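Local coordinates for protein DNA polymerase III subunit beta (Helicobacter pylori 26695, PDB 4S3I) that tethers DNA polymerases and other proteins to DNA as a sliding ring, giving them processivity, at residues F327-V340 with S347-K359. Residues are numbered along the deposited sequence; the frame is centred on the assembly and turned at random.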
ATOM      1  N   PHE A 327      12.425  19.263 -10.083  1.00 26.27           N
ATOM      2  CA  PHE A 327      13.576  18.863 -10.875  1.00 25.93           C
ATOM      3  C   PHE A 327      13.528  17.358 -11.082  1.00 25.57           C
ATOM      4  O   PHE A 327      13.740  16.857 -12.188  1.00 25.34           O
ATOM      5  CB  PHE A 327      14.868  19.264 -10.151  1.00 26.05           C
ATOM      6  CG  PHE A 327      16.035  19.514 -11.072  1.00 26.14           C
ATOM      7  CD1 PHE A 327      16.702  18.455 -11.678  1.00 26.24           C
ATOM      8  CD2 PHE A 327      16.468  20.818 -11.328  1.00 26.16           C
ATOM      9  CE1 PHE A 327      17.809  18.677 -12.533  1.00 27.50           C
ATOM     10  CE2 PHE A 327      17.559  21.061 -12.180  1.00 26.13           C
ATOM     11  CZ  PHE A 327      18.233  19.979 -12.786  1.00 25.71           C
ATOM     12  N   LEU A 328      13.246  16.623 -10.011  1.00 25.61           N
ATOM     13  CA  LEU A 328      13.186  15.167 -10.117  1.00 25.35           C
ATOM     14  C   LEU A 328      12.087  14.744 -11.078  1.00 25.21           C
ATOM     15  O   LEU A 328      12.285  13.861 -11.919  1.00 25.00           O
ATOM     16  CB  LEU A 328      12.953  14.518  -8.748  1.00 25.52           C
ATOM     17  CG  LEU A 328      14.161  14.436  -7.841  1.00 32.23           C
ATOM     18  CD1 LEU A 328      13.772  13.885  -6.465  1.00 32.52           C
ATOM     19  CD2 LEU A 328      15.237  13.569  -8.490  1.00 31.83           C
ATOM     20  N   GLU A 329      10.920  15.370 -10.959  1.00 25.40           N
ATOM     21  CA  GLU A 329       9.829  14.991 -11.842  1.00 28.49           C
ATOM     22  C   GLU A 329      10.166  15.299 -13.299  1.00 29.01           C
ATOM     23  O   GLU A 329       9.833  14.528 -14.187  1.00 25.11           O
ATOM     24  CB  GLU A 329       8.499  15.622 -11.389  1.00 25.63           C
ATOM     25  CG  GLU A 329       8.052  15.067 -10.029  1.00 28.43           C
ATOM     26  CD  GLU A 329       6.633  15.479  -9.629  1.00 31.94           C
ATOM     27  OE1 GLU A 329       5.996  14.713  -8.882  1.00 35.66           O
ATOM     28  OE2 GLU A 329       6.166  16.563 -10.037  1.00 32.02           O
ATOM     29  N   ALA A 330      10.858  16.407 -13.540  1.00 25.37           N
ATOM     30  CA  ALA A 330      11.262  16.728 -14.918  1.00 25.36           C
ATOM     31  C   ALA A 330      12.206  15.659 -15.470  1.00 25.10           C
ATOM     32  O   ALA A 330      12.132  15.294 -16.646  1.00 25.10           O
ATOM     33  CB  ALA A 330      11.891  18.107 -14.989  1.00 25.59           C
ATOM     34  N   LEU A 331      13.074  15.123 -14.613  1.00 24.98           N
ATOM     35  CA  LEU A 331      14.008  14.092 -15.058  1.00 24.84           C
ATOM     36  C   LEU A 331      13.273  12.763 -15.286  1.00 24.77           C
ATOM     37  O   LEU A 331      13.561  12.031 -16.238  1.00 24.78           O
ATOM     38  CB  LEU A 331      15.142  13.911 -14.041  1.00 24.84           C
ATOM     39  CG  LEU A 331      16.086  15.106 -13.846  1.00 24.94           C
ATOM     40  CD1 LEU A 331      17.156  14.740 -12.838  1.00 24.98           C
ATOM     41  CD2 LEU A 331      16.724  15.570 -15.186  1.00 24.96           C
ATOM     42  N   ASN A 332      12.332  12.443 -14.395  1.00 24.76           N
ATOM     43  CA  ASN A 332      11.513  11.231 -14.556  1.00 26.47           C
ATOM     44  C   ASN A 332      10.793  11.181 -15.908  1.00 24.77           C
ATOM     45  O   ASN A 332      10.545  10.112 -16.461  1.00 27.01           O
ATOM     46  CB  ASN A 332      10.481  11.113 -13.417  1.00 32.81           C
ATOM     47  CG  ASN A 332      11.118  10.927 -12.057  1.00 39.82           C
ATOM     48  OD1 ASN A 332      12.268  10.495 -11.946  1.00 38.12           O
ATOM     49  ND2 ASN A 332      10.359  11.246 -11.000  1.00 36.62           N
ATOM     50  N   ALA A 333      10.453  12.346 -16.442  1.00 24.87           N
ATOM     51  CA  ALA A 333       9.714  12.424 -17.705  1.00 25.02           C
ATOM     52  C   ALA A 333      10.588  12.211 -18.943  1.00 27.66           C
ATOM     53  O   ALA A 333      10.082  12.209 -20.068  1.00 28.48           O
ATOM     54  CB  ALA A 333       9.007  13.748 -17.804  1.00 25.21           C
ATOM     55  N   LEU A 334      11.895  12.042 -18.746  1.00 25.03           N
ATOM     56  CA  LEU A 334      12.851  11.913 -19.859  1.00 25.18           C
ATOM     57  C   LEU A 334      13.216  10.477 -20.159  1.00 25.25           C
ATOM     58  O   LEU A 334      13.446   9.689 -19.241  1.00 26.95           O
ATOM     59  CB  LEU A 334      14.145  12.655 -19.519  1.00 25.14           C
ATOM     60  CG  LEU A 334      13.953  14.109 -19.133  1.00 25.15           C
ATOM     61  CD1 LEU A 334      15.321  14.713 -18.844  1.00 25.13           C
ATOM     62  CD2 LEU A 334      13.259  14.854 -20.274  1.00 25.40           C
ATOM     63  N   GLY A 335      13.322  10.135 -21.441  1.00 25.54           N
ATOM     64  CA  GLY A 335      13.664   8.772 -21.828  1.00 28.57           C
ATOM     65  C   GLY A 335      15.135   8.511 -22.150  1.00 31.10           C
ATOM     66  O   GLY A 335      15.496   7.400 -22.530  1.00 29.92           O
ATOM     67  N   THR A 336      15.990   9.515 -21.998  1.00 27.67           N
ATOM     68  CA  THR A 336      17.405   9.377 -22.395  1.00 26.09           C
ATOM     69  C   THR A 336      18.281   9.295 -21.158  1.00 27.54           C
ATOM     70  O   THR A 336      17.866   9.722 -20.100  1.00 25.58           O
ATOM     71  CB  THR A 336      17.856  10.584 -23.217  1.00 26.21           C
ATOM     72  OG1 THR A 336      17.450  11.782 -22.539  1.00 25.89           O
ATOM     73  CG2 THR A 336      17.221  10.557 -24.614  1.00 26.58           C
ATOM     74  N   THR A 337      19.509   8.790 -21.303  1.00 26.16           N
ATOM     75  CA  THR A 337      20.416   8.634 -20.158  1.00 26.08           C
ATOM     76  C   THR A 337      21.026   9.959 -19.738  1.00 25.87           C
ATOM     77  O   THR A 337      21.539  10.095 -18.632  1.00 25.76           O
ATOM     78  CB  THR A 337      21.539   7.663 -20.477  1.00 26.54           C
ATOM     79  OG1 THR A 337      22.415   8.277 -21.426  1.00 26.76           O
ATOM     80  CG2 THR A 337      20.965   6.365 -21.071  1.00 26.88           C
ATOM     81  N   GLN A 338      21.000  10.930 -20.645  1.00 25.90           N
ATOM     82  CA  GLN A 338      21.501  12.268 -20.360  1.00 25.76           C
ATOM     83  C   GLN A 338      20.398  13.270 -20.567  1.00 25.61           C
ATOM     84  O   GLN A 338      19.421  12.982 -21.257  1.00 25.67           O
ATOM     85  CB  GLN A 338      22.691  12.601 -21.274  1.00 26.06           C
ATOM     86  CG  GLN A 338      23.861  11.656 -21.119  1.00 26.32           C
ATOM     87  CD  GLN A 338      25.057  12.072 -21.966  1.00 37.54           C
ATOM     88  OE1 GLN A 338      25.033  11.963 -23.197  1.00 31.72           O
ATOM     89  NE2 GLN A 338      26.099  12.585 -21.309  1.00 26.62           N
ATOM     90  N   PHE A 339      20.544  14.445 -19.978  1.00 25.48           N
ATOM     91  CA  PHE A 339      19.572  15.493 -20.183  1.00 25.46           C
ATOM     92  C   PHE A 339      20.282  16.808 -20.465  1.00 30.73           C
ATOM     93  O   PHE A 339      21.479  16.968 -20.188  1.00 28.98           O
ATOM     94  CB  PHE A 339      18.611  15.640 -18.984  1.00 25.26           C
ATOM     95  CG  PHE A 339      19.245  16.231 -17.737  1.00 25.18           C
ATOM     96  CD1 PHE A 339      19.970  15.422 -16.860  1.00 25.11           C
ATOM     97  CD2 PHE A 339      19.074  17.576 -17.421  1.00 25.27           C
ATOM     98  CE1 PHE A 339      20.551  15.952 -15.703  1.00 25.13           C
ATOM     99  CE2 PHE A 339      19.640  18.115 -16.271  1.00 25.29           C
ATOM    100  CZ  PHE A 339      20.384  17.295 -15.398  1.00 25.21           C
ATOM    101  N   VAL A 340      19.535  17.748 -21.020  1.00 25.76           N
ATOM    102  CA  VAL A 340      20.060  19.068 -21.266  1.00 25.96           C
ATOM    103  C   VAL A 340      19.355  20.050 -20.374  1.00 25.96           C
ATOM    104  O   VAL A 340      18.115  20.089 -20.315  1.00 25.99           O
ATOM    105  CB  VAL A 340      19.916  19.463 -22.733  1.00 33.31           C
ATOM    106  CG1 VAL A 340      20.367  20.911 -22.934  1.00 36.19           C
ATOM    107  CG2 VAL A 340      20.719  18.510 -23.602  1.00 27.93           C
ATOM    108  N   SER A 347      17.830  33.832 -11.945  1.00 39.97           N
ATOM    109  CA  SER A 347      16.501  34.237 -11.498  1.00 46.30           C
ATOM    110  C   SER A 347      15.459  33.964 -12.587  1.00 43.10           C
ATOM    111  O   SER A 347      14.263  34.176 -12.380  1.00 44.66           O
ATOM    112  CB  SER A 347      16.498  35.722 -11.143  1.00 53.53           C
ATOM    113  OG  SER A 347      16.986  36.488 -12.232  1.00 56.87           O
ATOM    114  N   SER A 348      15.930  33.487 -13.738  1.00 37.82           N
ATOM    115  CA  SER A 348      15.077  33.230 -14.899  1.00 40.41           C
ATOM    116  C   SER A 348      14.678  31.762 -15.019  1.00 37.14           C
ATOM    117  O   SER A 348      15.425  30.877 -14.603  1.00 37.34           O
ATOM    118  CB  SER A 348      15.778  33.668 -16.194  1.00 42.29           C
ATOM    119  OG  SER A 348      15.807  35.076 -16.304  1.00 50.98           O
ATOM    120  N   PRO A 349      13.493  31.505 -15.602  1.00 38.30           N
ATOM    121  CA  PRO A 349      13.022  30.143 -15.875  1.00 34.53           C
ATOM    122  C   PRO A 349      14.056  29.334 -16.644  1.00 33.27           C
ATOM    123  O   PRO A 349      14.727  29.874 -17.536  1.00 30.25           O
ATOM    124  CB  PRO A 349      11.794  30.373 -16.762  1.00 42.20           C
ATOM    125  CG  PRO A 349      11.262  31.706 -16.320  1.00 44.02           C
ATOM    126  CD  PRO A 349      12.470  32.523 -15.920  1.00 43.33           C
ATOM    127  N   PHE A 350      14.183  28.054 -16.315  1.00 28.88           N
ATOM    128  CA  PHE A 350      15.100  27.195 -17.045  1.00 28.31           C
ATOM    129  C   PHE A 350      14.392  25.955 -17.555  1.00 27.90           C
ATOM    130  O   PHE A 350      13.313  25.601 -17.077  1.00 27.91           O
ATOM    131  CB  PHE A 350      16.289  26.794 -16.172  1.00 35.22           C
ATOM    132  CG  PHE A 350      15.910  26.036 -14.926  1.00 33.50           C
ATOM    133  CD1 PHE A 350      15.886  24.642 -14.912  1.00 27.13           C
ATOM    134  CD2 PHE A 350      15.599  26.719 -13.761  1.00 32.45           C
ATOM    135  CE1 PHE A 350      15.557  23.943 -13.738  1.00 26.98           C
ATOM    136  CE2 PHE A 350      15.265  26.035 -12.592  1.00 32.69           C
ATOM    137  CZ  PHE A 350      15.244  24.646 -12.585  1.00 28.93           C
ATOM    138  N   LEU A 351      15.023  25.278 -18.505  1.00 27.58           N
ATOM    139  CA  LEU A 351      14.376  24.203 -19.232  1.00 29.52           C
ATOM    140  C   LEU A 351      15.119  22.903 -19.005  1.00 33.30           C
ATOM    141  O   LEU A 351      16.352  22.884 -18.970  1.00 29.41           O
ATOM    142  CB  LEU A 351      14.351  24.533 -20.735  1.00 31.91           C
ATOM    143  CG  LEU A 351      13.479  23.657 -21.646  1.00 34.73           C
ATOM    144  CD1 LEU A 351      12.012  24.018 -21.460  1.00 29.94           C
ATOM    145  CD2 LEU A 351      13.878  23.762 -23.115  1.00 39.33           C
ATOM    146  N   ILE A 352      14.371  21.813 -18.853  1.00 26.49           N
ATOM    147  CA  ILE A 352      14.961  20.474 -18.806  1.00 26.06           C
ATOM    148  C   ILE A 352      14.369  19.657 -19.936  1.00 31.45           C
ATOM    149  O   ILE A 352      13.153  19.623 -20.098  1.00 28.01           O
ATOM    150  CB  ILE A 352      14.692  19.791 -17.436  1.00 25.80           C
ATOM    151  CG1 ILE A 352      15.530  20.462 -16.344  1.00 30.06           C
ATOM    152  CG2 ILE A 352      15.014  18.292 -17.484  1.00 25.47           C
ATOM    153  CD1 ILE A 352      15.171  20.029 -14.935  1.00 29.63           C
ATOM    154  N   GLN A 353      15.217  19.016 -20.737  1.00 25.99           N
ATOM    155  CA  GLN A 353      14.710  18.204 -21.836  1.00 29.67           C
ATOM    156  C   GLN A 353      15.674  17.079 -22.169  1.00 29.95           C
ATOM    157  O   GLN A 353      16.800  17.052 -21.653  1.00 26.52           O
ATOM    158  CB  GLN A 353      14.404  19.071 -23.069  1.00 33.44           C
ATOM    159  CG  GLN A 353      15.620  19.635 -23.763  1.00 38.18           C
ATOM    160  CD  GLN A 353      15.267  20.652 -24.850  1.00 41.07           C
ATOM    161  OE1 GLN A 353      16.154  21.214 -25.487  1.00 34.69           O
ATOM    162  NE2 GLN A 353      13.969  20.891 -25.060  1.00 36.15           N
ATOM    163  N   GLU A 354      15.234  16.145 -23.007  1.00 26.06           N
ATOM    164  CA  GLU A 354      16.071  15.019 -23.357  1.00 26.05           C
ATOM    165  C   GLU A 354      17.285  15.516 -24.123  1.00 31.14           C
ATOM    166  O   GLU A 354      17.260  16.584 -24.744  1.00 26.56           O
ATOM    167  CB  GLU A 354      15.311  13.995 -24.226  1.00 26.26           C
ATOM    168  CG  GLU A 354      14.110  13.343 -23.558  1.00 26.05           C
ATOM    169  CD  GLU A 354      13.585  12.121 -24.314  1.00 31.08           C
ATOM    170  OE1 GLU A 354      14.079  11.830 -25.426  1.00 27.32           O
ATOM    171  OE2 GLU A 354      12.684  11.435 -23.785  1.00 27.95           O
ATOM    172  N   SER A 355      18.349  14.729 -24.085  1.00 26.49           N
ATOM    173  CA  SER A 355      19.454  14.928 -24.997  1.00 31.21           C
ATOM    174  C   SER A 355      18.885  14.592 -26.376  1.00 30.35           C
ATOM    175  O   SER A 355      18.045  13.682 -26.493  1.00 27.10           O
ATOM    176  CB  SER A 355      20.597  13.977 -24.620  1.00 26.61           C
ATOM    177  OG  SER A 355      21.727  14.169 -25.441  1.00 38.22           O
ATOM    178  N   LEU A 356      19.321  15.309 -27.412  1.00 29.30           N
ATOM    179  CA  LEU A 356      18.821  15.080 -28.779  1.00 28.61           C
ATOM    180  C   LEU A 356      17.286  15.181 -28.877  1.00 34.02           C
ATOM    181  O   LEU A 356      16.665  14.392 -29.598  1.00 36.17           O
ATOM    182  CB  LEU A 356      19.245  13.701 -29.313  1.00 36.21           C
ATOM    183  CG  LEU A 356      20.711  13.273 -29.296  1.00 38.45           C
ATOM    184  CD1 LEU A 356      20.865  11.926 -30.000  1.00 41.77           C
ATOM    185  CD2 LEU A 356      21.595  14.316 -29.945  1.00 41.36           C
ATOM    186  N   ASP A 357      16.685  16.121 -28.143  1.00 27.78           N
ATOM    187  CA  ASP A 357      15.234  16.329 -28.183  1.00 34.68           C
ATOM    188  C   ASP A 357      14.775  16.590 -29.611  1.00 42.65           C
ATOM    189  O   ASP A 357      13.674  16.195 -30.004  1.00 39.22           O
ATOM    190  CB  ASP A 357      14.819  17.508 -27.298  1.00 37.23           C
ATOM    191  CG  ASP A 357      13.350  17.909 -27.503  1.00 44.55           C
ATOM    192  OD1 ASP A 357      12.474  17.312 -26.841  1.00 45.70           O
ATOM    193  OD2 ASP A 357      13.065  18.814 -28.326  1.00 42.47           O
ATOM    194  N   GLU A 358      15.633  17.250 -30.387  1.00 40.99           N
ATOM    195  CA  GLU A 358      15.308  17.627 -31.759  1.00 45.89           C
ATOM    196  C   GLU A 358      15.216  16.418 -32.686  1.00 47.45           C
ATOM    197  O   GLU A 358      14.647  16.503 -33.782  1.00 46.16           O
ATOM    198  CB  GLU A 358      16.338  18.629 -32.301  1.00 49.33           C
ATOM    199  CG  GLU A 358      17.687  18.007 -32.680  1.00 57.71           C
ATOM    200  CD  GLU A 358      18.608  17.787 -31.481  1.00 66.14           C
ATOM    201  OE1 GLU A 358      18.299  18.292 -30.378  1.00 66.34           O
ATOM    202  OE2 GLU A 358      19.648  17.112 -31.647  1.00 67.67           O
ATOM    203  N   LYS A 359      15.777  15.291 -32.258  1.00 39.34           N
ATOM    204  CA  LYS A 359      15.770  14.100 -33.103  1.00 41.68           C
ATOM    205  C   LYS A 359      14.374  13.474 -33.197  1.00 41.22           C
ATOM    206  O   LYS A 359      13.652  13.370 -32.203  1.00 35.98           O
ATOM    207  CB  LYS A 359      16.793  13.070 -32.622  1.00 40.01           C
ATOM    208  CG  LYS A 359      16.837  11.811 -33.476  1.00 43.81           C
ATOM    209  CD  LYS A 359      17.886  10.845 -32.959  1.00 48.33           C
ATOM    210  CE  LYS A 359      18.063   9.672 -33.912  1.00 52.20           C
ATOM    211  NZ  LYS A 359      19.340   8.945 -33.640  1.00 53.26           N
TER
HETATM  212  O   HOH W   1      11.098  17.269 -18.553  1.00 23.25           O
HETATM  213  O   HOH W   2      10.361  12.390 -22.565  1.00 21.03           O
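Ile-352 reaches from its strand to the face of helix 327-332 turned to the strand, where its CD1 methyl sits squarely over one face of the Phe-327 ring, 3.6 Å from the centroid and 5° off the ring normal, a CH-pi contact. The same methyl touches Ala-330 CB. With chi1 at -71°, CG1 lies anti to the carbonyl carbon and carries CD1 to that ring, while the other branch, CG2, packs against Leu-334 CD1 (3.8 Å), Leu-331 CD2 and Phe-339 CD2. Leu-331 CD2 in turn covers the centre of one face of the Phe-339 ring, and Phe-350 CE1 meets Phe-327 CE2, the two side chains crossing at about a right angle.

Strands 338-343 and 350-354 form an antiparallel hairpin in the C-terminal domain, with helix 324-332 packed on one face of the sheet beside helix 263-273, as in the processivity fold of the beta sliding rings, where each domain packs two helices against its sheets. Val-340 and Gln-353 are a hydrogen-bonded pair: Val-340 N to Gln-353 O is almost straight (176°), and Gln-353 N returns a bond to Val-340 O.

Past the helix end, Glu-354 extends its chain alongside Leu-334, running the opposite way, with CG 3.7 Å from Leu-334 CD2. Its OE2 accepts a hydrogen bond from the backbone N of Gly-335 (2.8 Å), the N-H approaching from above the carboxylate plane, so the acid ties the turn after the helix to the strand. Thr-336 CG2 lies by OE1, and its OG1 donates to Gln-338 O, linking the loop to the first residue of the strand.

Gln-353 OE1 is hydrogen-bonded to Arg-342 NE and NE2 to Ser-368 OG. Strand 368-371 flanks 350-354 on its other edge, Phe-266 stacks edge-to-face with Phe-339, and Lys-263 binds the carbonyls of Leu-334 and Thr-336.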